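Long-range contacts in GCN5-related N-acetyltransferase (Anabaena variabilis, PDB 2OZG), which probably transfers the acetyl group of acetyl-coenzyme A to amino groups, perhaps those of aminoglycosides, and binds coenzyme A: residues A308-D316 with G341-L352; H168-Q176 with I231-N239. All coordinates share one frame; numbering follows the deposited sequence.

Contact 1 (A308-D316 with G341-L352); sequences AELHLEVQD and GKGELQLDIKGL
The carboxylate oxygen E344 OE2 is gripped by two donors: H311 N, which meets it at 2.8 Å on its anti side, tilted 27° from the carboxylate plane, and K380 NZ of helix 375-385, which adds a salt bridge. This side-chain acceptor opens a parallel strand pair, 308-315 with 345-348, in the mixed five-stranded sheet of the sterol carrier protein domain. It illustrates how a carboxylate can stand in for a strand carbonyl just before regular pairing begins. From there H311 O accepts L345 N, and the backbone bonds alternate in parallel fashion: E313 N to L345 O (2.8 Å), L347 N to E313 O, Q315 N to L347 O, and I349 N to Q315 O as the helix starts.

The imidazole of H311 is held in its own plane at both nitrogens. ND1 accepts K342 N at 3.0 Å while NE2 donates to E309 OE1 at 2.9 Å, an arrangement consistent with a neutral ring protonated at NE2; K342 CE lies over one face. On the buried side of the sheet, L312 and L345 run alongside each other, CD2 to CD2 at 3.9 Å, with L297 also packing on L312. V314 continues this layer, setting CG2 against L347 CD1 and CG1 against I349 CD1. On the other side, one water donates to both E313 OE1 and G343 O.

D348 closes the strand as N-cap of the next helix. With CG trans to its own N (chi1 -178°), its carboxylate is turned toward the helix start, where OD2 takes the capping bond from K350 N at 3.0 Å and a salt bridge from K350 NZ at 2.9 Å, from opposite faces of its plane.

Contact 2 (H168-Q176 with I231-N239); sequences HELYQQQAQ and IRDWVTLSN
Two side-chain torsions bring Q174 and W234 together: in Q174 CG lies opposite the backbone N (chi1 177°) and the chain runs out extended, while W234 has CG tucked between its N and carbonyl carbon (chi1 56°). The glutamine thus slides past V235 to the strand, where its amide uses both ends. OE1 accepts T236 N at 3.0 Å, in the plane of the amide carbonyl, and NE2 sits over a face of the indole, 3.5 Å from W234 CZ3, while bonding to Y181 OH. Replacing Q174 by an alanine would probably leave T236 N and Y181 OH without this amide partner and open a gap above the W234 ring.

Just past the strand, L237 packs against the helix. Its CD1 meets L170 CD2 at 3.6 Å and, equally close, Q173 OE1. V235 CG1 rests against L170 O at 3.8 Å. At the other end, R184 joins the two segments, making a cation-pi contact with Y171 and a salt bridge with D233, whose OD2 also bonds to Y215 OH. The whole exemplifies a helix packed steeply across a strand of the second GNAT-like region, to which 231-239 belongs, with a classic beta bulge where R232 and D233 pair together opposite I217.

In the fold
The two contacts follow one another along the chain, contact 2 being completed earlier in the sequence than contact 1 begins, and they do not touch: their centres lie 35 Å apart and their nearest atoms about 18 Å. They show how one subunit builds separate modules, a GNAT-like region in contact 2 and a sterol carrier protein domain in contact 1. In contact 1 the side chain of D348 is about 14 Å from a bound coenzyme A and about 10 Å from the side chain of K128, a coenzyme A-binding residue. Contact 2 is remote from the annotated sites, though N239 packs on T368 of a second subunit.

Contact 1 (A308-D316 with G341-L352)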
loop_
_atom_site.group_PDB
_atom_site.type_symbol
_atom_site.label_atom_id
_atom_site.label_comp_id
_atom_site.label_asym_id
_atom_site.label_seq_id
_atom_site.Cartn_x
_atom_site.Cartn_y
_atom_site.Cartn_z
ATOM N N ALA A 308 54.341 -4.624 -13.218
ATOM C CA ALA A 308 53.899 -5.861 -13.833
ATOM C C ALA A 308 53.647 -5.712 -15.291
ATOM O O ALA A 308 53.277 -4.643 -15.758
ATOM C CB ALA A 308 52.632 -6.330 -13.189
ATOM N N GLU A 309 53.815 -6.822 -15.996
ATOM C CA GLU A 309 53.531 -6.911 -17.398
ATOM C C GLU A 309 52.382 -7.929 -17.574
ATOM O O GLU A 309 52.528 -9.101 -17.234
ATOM C CB GLU A 309 54.778 -7.388 -18.074
ATOM C CG GLU A 309 54.860 -7.166 -19.512
ATOM C CD GLU A 309 56.227 -7.585 -20.024
ATOM O OE1 GLU A 309 56.390 -8.784 -20.327
ATOM O OE2 GLU A 309 57.123 -6.712 -20.134
ATOM N N LEU A 310 51.251 -7.488 -18.079
ATOM C CA LEU A 310 50.131 -8.385 -18.284
ATOM C C LEU A 310 49.928 -8.634 -19.770
ATOM O O LEU A 310 49.765 -7.687 -20.532
ATOM C CB LEU A 310 48.834 -7.814 -17.619
ATOM C CG LEU A 310 47.575 -8.686 -17.680
ATOM C CD1 LEU A 310 47.789 -10.071 -17.090
ATOM C CD2 LEU A 310 46.466 -7.988 -16.969
ATOM N N HIS A 311 49.948 -9.901 -20.186
ATOM C CA HIS A 311 49.822 -10.263 -21.615
ATOM C C HIS A 311 48.376 -10.632 -21.932
ATOM O O HIS A 311 47.905 -11.720 -21.628
ATOM C CB HIS A 311 50.796 -11.392 -21.998
ATOM C CG HIS A 311 52.240 -11.002 -21.977
ATOM N ND1 HIS A 311 53.140 -11.453 -22.914
ATOM C CD2 HIS A 311 52.935 -10.182 -21.155
ATOM C CE1 HIS A 311 54.335 -10.961 -22.646
ATOM N NE2 HIS A 311 54.231 -10.174 -21.590
ATOM N N LEU A 312 47.692 -9.707 -22.580
ATOM C CA LEU A 312 46.254 -9.808 -22.858
ATOM C C LEU A 312 45.972 -10.324 -24.245
ATOM O O LEU A 312 46.789 -10.143 -25.178
ATOM C CB LEU A 312 45.642 -8.403 -22.835
ATOM C CG LEU A 312 45.699 -7.550 -21.553
ATOM C CD1 LEU A 312 45.475 -6.058 -21.852
ATOM C CD2 LEU A 312 44.617 -8.055 -20.602
ATOM N N GLU A 313 44.817 -10.956 -24.372
ATOM C CA GLU A 313 44.304 -11.396 -25.651
ATOM C C GLU A 313 42.863 -10.966 -25.724
ATOM O O GLU A 313 42.007 -11.482 -25.035
ATOM C CB GLU A 313 44.438 -12.893 -25.847
ATOM C CG GLU A 313 44.246 -13.290 -27.305
ATOM C CD GLU A 313 44.693 -14.689 -27.545
ATOM O OE1 GLU A 313 44.206 -15.590 -26.836
ATOM O OE2 GLU A 313 45.551 -14.884 -28.428
ATOM N N VAL A 314 42.593 -10.011 -26.598
ATOM C CA VAL A 314 41.267 -9.421 -26.642
ATOM C C VAL A 314 40.492 -9.738 -27.924
ATOM O O VAL A 314 41.072 -9.752 -29.000
ATOM C CB VAL A 314 41.371 -7.871 -26.521
ATOM C CG1 VAL A 314 39.978 -7.209 -26.417
ATOM C CG2 VAL A 314 42.254 -7.480 -25.349
ATOM N N GLN A 315 39.202 -10.036 -27.774
ATOM C CA GLN A 315 38.307 -10.208 -28.910
ATOM C C GLN A 315 37.473 -8.943 -29.020
ATOM O O GLN A 315 37.029 -8.411 -28.015
ATOM C CB GLN A 315 37.363 -11.420 -28.775
ATOM C CG GLN A 315 36.369 -11.491 -29.949
ATOM C CD GLN A 315 35.457 -12.726 -29.985
ATOM O OE1 GLN A 315 35.822 -13.822 -29.534
ATOM N NE2 GLN A 315 34.270 -12.550 -30.570
ATOM N N ASP A 316 37.296 -8.451 -30.241
ATOM C CA ASP A 316 36.392 -7.307 -30.524
ATOM C C ASP A 316 35.874 -7.560 -31.927
ATOM O O ASP A 316 36.613 -7.390 -32.920
ATOM C CB ASP A 316 37.109 -5.970 -30.472
ATOM C CG ASP A 316 36.175 -4.798 -30.518
ATOM O OD1 ASP A 316 35.054 -4.893 -31.070
ATOM O OD2 ASP A 316 36.561 -3.742 -29.982
ATOM N N GLY A 341 52.794 -10.500 -27.433
ATOM C CA GLY A 341 52.826 -11.219 -26.214
ATOM C C GLY A 341 52.178 -12.588 -26.296
ATOM O O GLY A 341 51.776 -13.090 -27.371
ATOM N N LYS A 342 52.038 -13.189 -25.127
ATOM C CA LYS A 342 51.562 -14.539 -25.056
ATOM C C LYS A 342 50.099 -14.728 -24.729
ATOM O O LYS A 342 49.662 -15.855 -24.569
ATOM C CB LYS A 342 52.461 -15.307 -24.108
ATOM C CG LYS A 342 52.448 -14.901 -22.700
ATOM C CD LYS A 342 53.764 -15.372 -22.097
ATOM C CE LYS A 342 53.914 -14.992 -20.657
ATOM N NZ LYS A 342 55.211 -15.561 -20.170
ATOM N N GLY A 343 49.350 -13.633 -24.586
ATOM C CA GLY A 343 47.919 -13.722 -24.349
ATOM C C GLY A 343 47.563 -14.706 -23.247
ATOM O O GLY A 343 46.760 -15.618 -23.442
ATOM N N GLU A 344 48.124 -14.447 -22.072
ATOM C CA GLU A 344 47.923 -15.209 -20.867
ATOM C C GLU A 344 46.581 -14.913 -20.242
ATOM O O GLU A 344 46.141 -15.669 -19.395
ATOM C CB GLU A 344 49.038 -14.925 -19.841
ATOM C CG GLU A 344 49.175 -13.441 -19.420
ATOM C CD GLU A 344 50.429 -13.071 -18.548
ATOM O OE1 GLU A 344 51.199 -13.952 -18.084
ATOM O OE2 GLU A 344 50.622 -11.845 -18.357
ATOM N N LEU A 345 45.960 -13.804 -20.616
ATOM C CA LEU A 345 44.656 -13.449 -20.072
ATOM C C LEU A 345 43.789 -13.073 -21.231
ATOM O O LEU A 345 44.038 -12.053 -21.885
ATOM C CB LEU A 345 44.765 -12.342 -19.044
ATOM C CG LEU A 345 43.466 -11.932 -18.313
ATOM C CD1 LEU A 345 43.795 -11.210 -17.021
ATOM C CD2 LEU A 345 42.587 -11.042 -19.161
ATOM N N GLN A 346 42.778 -13.908 -21.485
ATOM C CA GLN A 346 41.899 -13.761 -22.639
ATOM C C GLN A 346 40.523 -13.323 -22.269
ATOM O O GLN A 346 39.925 -13.856 -21.342
ATOM C CB GLN A 346 41.751 -15.109 -23.320
ATOM C CG GLN A 346 43.116 -15.800 -23.465
ATOM C CD GLN A 346 42.993 -17.307 -23.183
ATOM O OE1 GLN A 346 43.303 -17.768 -22.080
ATOM N NE2 GLN A 346 42.456 -18.047 -24.145
ATOM N N LEU A 347 39.996 -12.384 -23.041
ATOM C CA LEU A 347 38.685 -11.878 -22.785
ATOM C C LEU A 347 38.151 -11.133 -23.995
ATOM O O LEU A 347 38.867 -10.746 -24.906
ATOM C CB LEU A 347 38.706 -10.940 -21.562
ATOM C CG LEU A 347 39.829 -9.941 -21.397
ATOM C CD1 LEU A 347 40.219 -9.191 -22.599
ATOM C CD2 LEU A 347 39.485 -8.956 -20.276
ATOM N N ASP A 348 36.849 -10.960 -23.977
ATOM C CA ASP A 348 36.169 -10.180 -24.959
ATOM C C ASP A 348 36.294 -8.739 -24.510
ATOM O O ASP A 348 36.498 -8.468 -23.328
ATOM C CB ASP A 348 34.684 -10.584 -24.936
ATOM C CG ASP A 348 33.880 -9.856 -25.976
ATOM O OD1 ASP A 348 34.120 -10.137 -27.167
ATOM O OD2 ASP A 348 33.026 -8.996 -25.590
ATOM N N ILE A 349 36.095 -7.815 -25.442
ATOM C CA ILE A 349 36.131 -6.399 -25.133
ATOM C C ILE A 349 35.165 -6.041 -23.961
ATOM O O ILE A 349 35.417 -5.095 -23.202
ATOM C CB ILE A 349 35.866 -5.588 -26.443
ATOM C CG1 ILE A 349 36.323 -4.155 -26.287
ATOM C CG2 ILE A 349 34.383 -5.638 -26.891
ATOM C CD1 ILE A 349 37.863 -4.040 -26.222
ATOM N N LYS A 350 34.093 -6.840 -23.762
ATOM C CA LYS A 350 33.169 -6.633 -22.656
ATOM C C LYS A 350 33.770 -6.957 -21.324
ATOM O O LYS A 350 33.541 -6.212 -20.362
ATOM C CB LYS A 350 31.864 -7.394 -22.787
ATOM C CG LYS A 350 31.079 -6.968 -24.016
ATOM C CD LYS A 350 29.690 -7.536 -24.094
ATOM C CE LYS A 350 29.562 -9.067 -24.083
ATOM N NZ LYS A 350 30.258 -9.748 -25.170
ATOM N N GLY A 351 34.530 -8.069 -21.265
ATOM C CA GLY A 351 35.206 -8.454 -20.048
ATOM C C GLY A 351 36.203 -7.376 -19.647
ATOM O O GLY A 351 36.375 -7.083 -18.472
ATOM N N LEU A 352 36.850 -6.776 -20.649
ATOM C CA LEU A 352 37.879 -5.769 -20.423
ATOM C C LEU A 352 37.311 -4.521 -19.834
ATOM O O LEU A 352 37.983 -3.858 -19.052
ATOM C CB LEU A 352 38.595 -5.444 -21.739
ATOM C CG LEU A 352 39.766 -4.438 -21.631
ATOM C CD1 LEU A 352 40.785 -4.928 -20.639
ATOM C CD2 LEU A 352 40.395 -4.190 -22.946
HETATM O O HOH W 1 49.562 -10.974 -25.043
HETATM O O HOH W 2 46.390 -16.873 -26.024
#

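Contact 2 (H168-Q176 with I231-N239)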
loop_
_atom_site.group_PDB
_atom_site.type_symbol
_atom_site.label_atom_id
_atom_site.label_comp_id
_atom_site.label_asym_id
_atom_site.label_seq_id
_atom_site.Cartn_x
_atom_site.Cartn_y
_atom_site.Cartn_z
ATOM N N HIS A 168 32.690 24.219 -9.908
ATOM C CA HIS A 168 33.557 23.436 -10.813
ATOM C C HIS A 168 34.838 23.045 -10.128
ATOM O O HIS A 168 35.271 21.955 -10.268
ATOM C CB HIS A 168 33.937 24.193 -12.126
ATOM C CG HIS A 168 35.049 23.521 -12.920
ATOM N ND1 HIS A 168 34.862 22.371 -13.672
ATOM C CD2 HIS A 168 36.372 23.823 -13.041
ATOM C CE1 HIS A 168 36.010 22.006 -14.228
ATOM N NE2 HIS A 168 36.944 22.861 -13.848
ATOM N N GLU A 169 35.414 23.954 -9.354
ATOM C CA GLU A 169 36.711 23.712 -8.743
ATOM C C GLU A 169 36.697 22.704 -7.595
ATOM O O GLU A 169 37.648 21.954 -7.421
ATOM C CB GLU A 169 37.329 25.046 -8.343
ATOM C CG GLU A 169 37.551 25.950 -9.564
ATOM C CD GLU A 169 37.904 27.371 -9.182
ATOM O OE1 GLU A 169 37.960 27.657 -7.964
ATOM O OE2 GLU A 169 38.131 28.195 -10.093
ATOM N N LEU A 170 35.629 22.704 -6.803
ATOM C CA LEU A 170 35.443 21.695 -5.781
ATOM C C LEU A 170 35.067 20.368 -6.435
ATOM O O LEU A 170 35.513 19.316 -5.994
ATOM C CB LEU A 170 34.352 22.129 -4.792
ATOM C CG LEU A 170 34.727 23.284 -3.838
ATOM C CD1 LEU A 170 33.519 23.872 -3.135
ATOM C CD2 LEU A 170 35.769 22.848 -2.827
ATOM N N TYR A 171 34.200 20.403 -7.436
ATOM C CA TYR A 171 33.810 19.185 -8.151
ATOM C C TYR A 171 34.997 18.459 -8.727
ATOM O O TYR A 171 35.171 17.260 -8.524
ATOM C CB TYR A 171 32.783 19.467 -9.237
ATOM C CG TYR A 171 32.441 18.181 -9.952
ATOM C CD1 TYR A 171 31.543 17.277 -9.431
ATOM C CD2 TYR A 171 33.098 17.851 -11.113
ATOM C CE1 TYR A 171 31.305 16.063 -10.063
ATOM C CE2 TYR A 171 32.841 16.664 -11.755
ATOM C CZ TYR A 171 31.953 15.785 -11.237
ATOM O OH TYR A 171 31.761 14.611 -11.923
ATOM N N GLN A 172 35.809 19.172 -9.488
ATOM C CA GLN A 172 36.969 18.537 -10.117
ATOM C C GLN A 172 37.961 17.965 -9.099
ATOM O O GLN A 172 38.724 17.073 -9.452
ATOM C CB GLN A 172 37.634 19.472 -11.140
ATOM C CG GLN A 172 38.489 18.703 -12.192
ATOM C CD GLN A 172 38.613 19.433 -13.529
ATOM O OE1 GLN A 172 38.766 20.666 -13.575
ATOM N NE2 GLN A 172 38.559 18.667 -14.635
ATOM N N GLN A 173 37.969 18.462 -7.852
ATOM C CA GLN A 173 38.806 17.849 -6.803
ATOM C C GLN A 173 38.279 16.510 -6.305
ATOM O O GLN A 173 39.027 15.601 -6.126
ATOM C CB GLN A 173 38.986 18.775 -5.613
ATOM C CG GLN A 173 39.851 19.913 -5.910
ATOM C CD GLN A 173 39.881 20.935 -4.781
ATOM O OE1 GLN A 173 40.575 20.739 -3.769
ATOM N NE2 GLN A 173 39.177 22.075 -4.990
ATOM N N GLN A 174 36.994 16.420 -6.017
ATOM C CA GLN A 174 36.364 15.132 -5.660
ATOM C C GLN A 174 36.378 14.155 -6.873
ATOM O O GLN A 174 36.513 12.939 -6.730
ATOM C CB GLN A 174 34.917 15.409 -5.174
ATOM C CG GLN A 174 34.148 14.166 -4.846
ATOM C CD GLN A 174 33.037 14.374 -3.832
ATOM O OE1 GLN A 174 33.260 14.992 -2.784
ATOM N NE2 GLN A 174 31.838 13.795 -4.110
ATOM N N ALA A 175 36.248 14.708 -8.068
ATOM C CA ALA A 175 36.186 13.914 -9.319
ATOM C C ALA A 175 37.504 13.211 -9.501
ATOM O O ALA A 175 37.580 11.985 -9.662
ATOM C CB ALA A 175 35.927 14.849 -10.574
ATOM N N GLN A 176 38.570 13.982 -9.396
ATOM C CA GLN A 176 39.902 13.434 -9.627
ATOM C C GLN A 176 40.197 12.338 -8.625
ATOM O O GLN A 176 40.908 11.398 -8.949
ATOM C CB GLN A 176 40.928 14.548 -9.602
ATOM C CG GLN A 176 42.353 14.127 -10.025
ATOM C CD GLN A 176 43.153 13.471 -8.911
ATOM O OE1 GLN A 176 43.042 13.857 -7.757
ATOM N NE2 GLN A 176 44.003 12.503 -9.265
ATOM N N ILE A 231 18.981 15.674 -2.652
ATOM C CA ILE A 231 20.292 16.195 -2.913
ATOM C C ILE A 231 20.736 15.694 -4.294
ATOM O O ILE A 231 20.927 14.503 -4.492
ATOM C CB ILE A 231 21.294 15.776 -1.826
ATOM C CG1 ILE A 231 20.898 16.361 -0.455
ATOM C CG2 ILE A 231 22.687 16.238 -2.186
ATOM C CD1 ILE A 231 21.699 15.826 0.738
ATOM N N ARG A 232 20.941 16.600 -5.249
ATOM C CA ARG A 232 21.345 16.164 -6.602
ATOM C C ARG A 232 22.832 16.172 -6.820
ATOM O O ARG A 232 23.303 15.470 -7.698
ATOM C CB ARG A 232 20.663 16.958 -7.693
ATOM C CG ARG A 232 20.725 18.434 -7.519
ATOM C CD ARG A 232 20.001 19.225 -8.639
ATOM N NE ARG A 232 18.569 18.968 -8.722
ATOM C CZ ARG A 232 17.789 19.473 -9.687
ATOM N NH1 ARG A 232 18.300 20.245 -10.642
ATOM N NH2 ARG A 232 16.516 19.217 -9.711
ATOM N N ASP A 233 23.590 16.927 -6.031
ATOM C CA ASP A 233 25.037 16.899 -6.164
ATOM C C ASP A 233 25.589 17.385 -4.836
ATOM O O ASP A 233 24.960 18.166 -4.153
ATOM C CB ASP A 233 25.488 17.819 -7.316
ATOM C CG ASP A 233 26.938 17.639 -7.698
ATOM O OD1 ASP A 233 27.519 16.556 -7.395
ATOM O OD2 ASP A 233 27.474 18.581 -8.365
ATOM N N TRP A 234 26.731 16.848 -4.442
ATOM C CA TRP A 234 27.366 17.275 -3.218
ATOM C C TRP A 234 28.849 17.002 -3.378
ATOM O O TRP A 234 29.236 16.112 -4.155
ATOM C CB TRP A 234 26.800 16.535 -1.986
ATOM C CG TRP A 234 26.897 14.983 -2.122
ATOM C CD1 TRP A 234 25.955 14.180 -2.631
ATOM C CD2 TRP A 234 27.995 14.130 -1.761
ATOM N NE1 TRP A 234 26.372 12.902 -2.607
ATOM C CE2 TRP A 234 27.641 12.848 -2.107
ATOM C CE3 TRP A 234 29.264 14.352 -1.242
ATOM C CZ2 TRP A 234 28.481 11.772 -1.917
ATOM C CZ3 TRP A 234 30.095 13.322 -1.069
ATOM C CH2 TRP A 234 29.724 12.022 -1.420
ATOM N N VAL A 235 29.645 17.760 -2.604
ATOM C CA VAL A 235 31.057 17.561 -2.483
ATOM C C VAL A 235 31.480 17.722 -1.006
ATOM O O VAL A 235 31.033 18.639 -0.317
ATOM C CB VAL A 235 31.883 18.502 -3.418
ATOM C CG1 VAL A 235 33.347 18.602 -2.982
ATOM C CG2 VAL A 235 31.779 18.045 -4.867
ATOM N N THR A 236 32.313 16.785 -0.524
ATOM C CA THR A 236 32.892 16.839 0.844
ATOM C C THR A 236 34.359 16.443 0.715
ATOM O O THR A 236 34.689 15.268 0.406
ATOM C CB THR A 236 32.135 15.962 1.877
ATOM O OG1 THR A 236 32.120 14.613 1.442
ATOM C CG2 THR A 236 30.690 16.418 1.985
ATOM N N LEU A 237 35.250 17.422 0.880
ATOM C CA LEU A 237 36.684 17.154 0.690
ATOM C C LEU A 237 37.409 16.760 1.968
ATOM O O LEU A 237 38.507 16.213 1.904
ATOM C CB LEU A 237 37.407 18.322 0.042
ATOM C CG LEU A 237 36.901 18.759 -1.327
ATOM C CD1 LEU A 237 37.707 19.958 -1.819
ATOM C CD2 LEU A 237 36.978 17.610 -2.321
ATOM N N SER A 238 36.768 16.971 3.113
ATOM C CA SER A 238 37.395 16.749 4.397
ATOM C C SER A 238 36.333 16.327 5.393
ATOM O O SER A 238 35.146 16.506 5.147
ATOM C CB SER A 238 38.017 18.063 4.874
ATOM O OG SER A 238 36.988 19.005 5.153
ATOM N N ASN A 239 36.773 15.807 6.525
ATOM C CA ASN A 239 35.849 15.398 7.575
ATOM C C ASN A 239 35.007 16.539 8.163
ATOM O O ASN A 239 33.831 16.345 8.450
ATOM C CB ASN A 239 36.599 14.666 8.681
ATOM C CG ASN A 239 35.657 14.117 9.721
ATOM O OD1 ASN A 239 34.607 13.478 9.421
ATOM N ND2 ASN A 239 36.001 14.383 10.938
#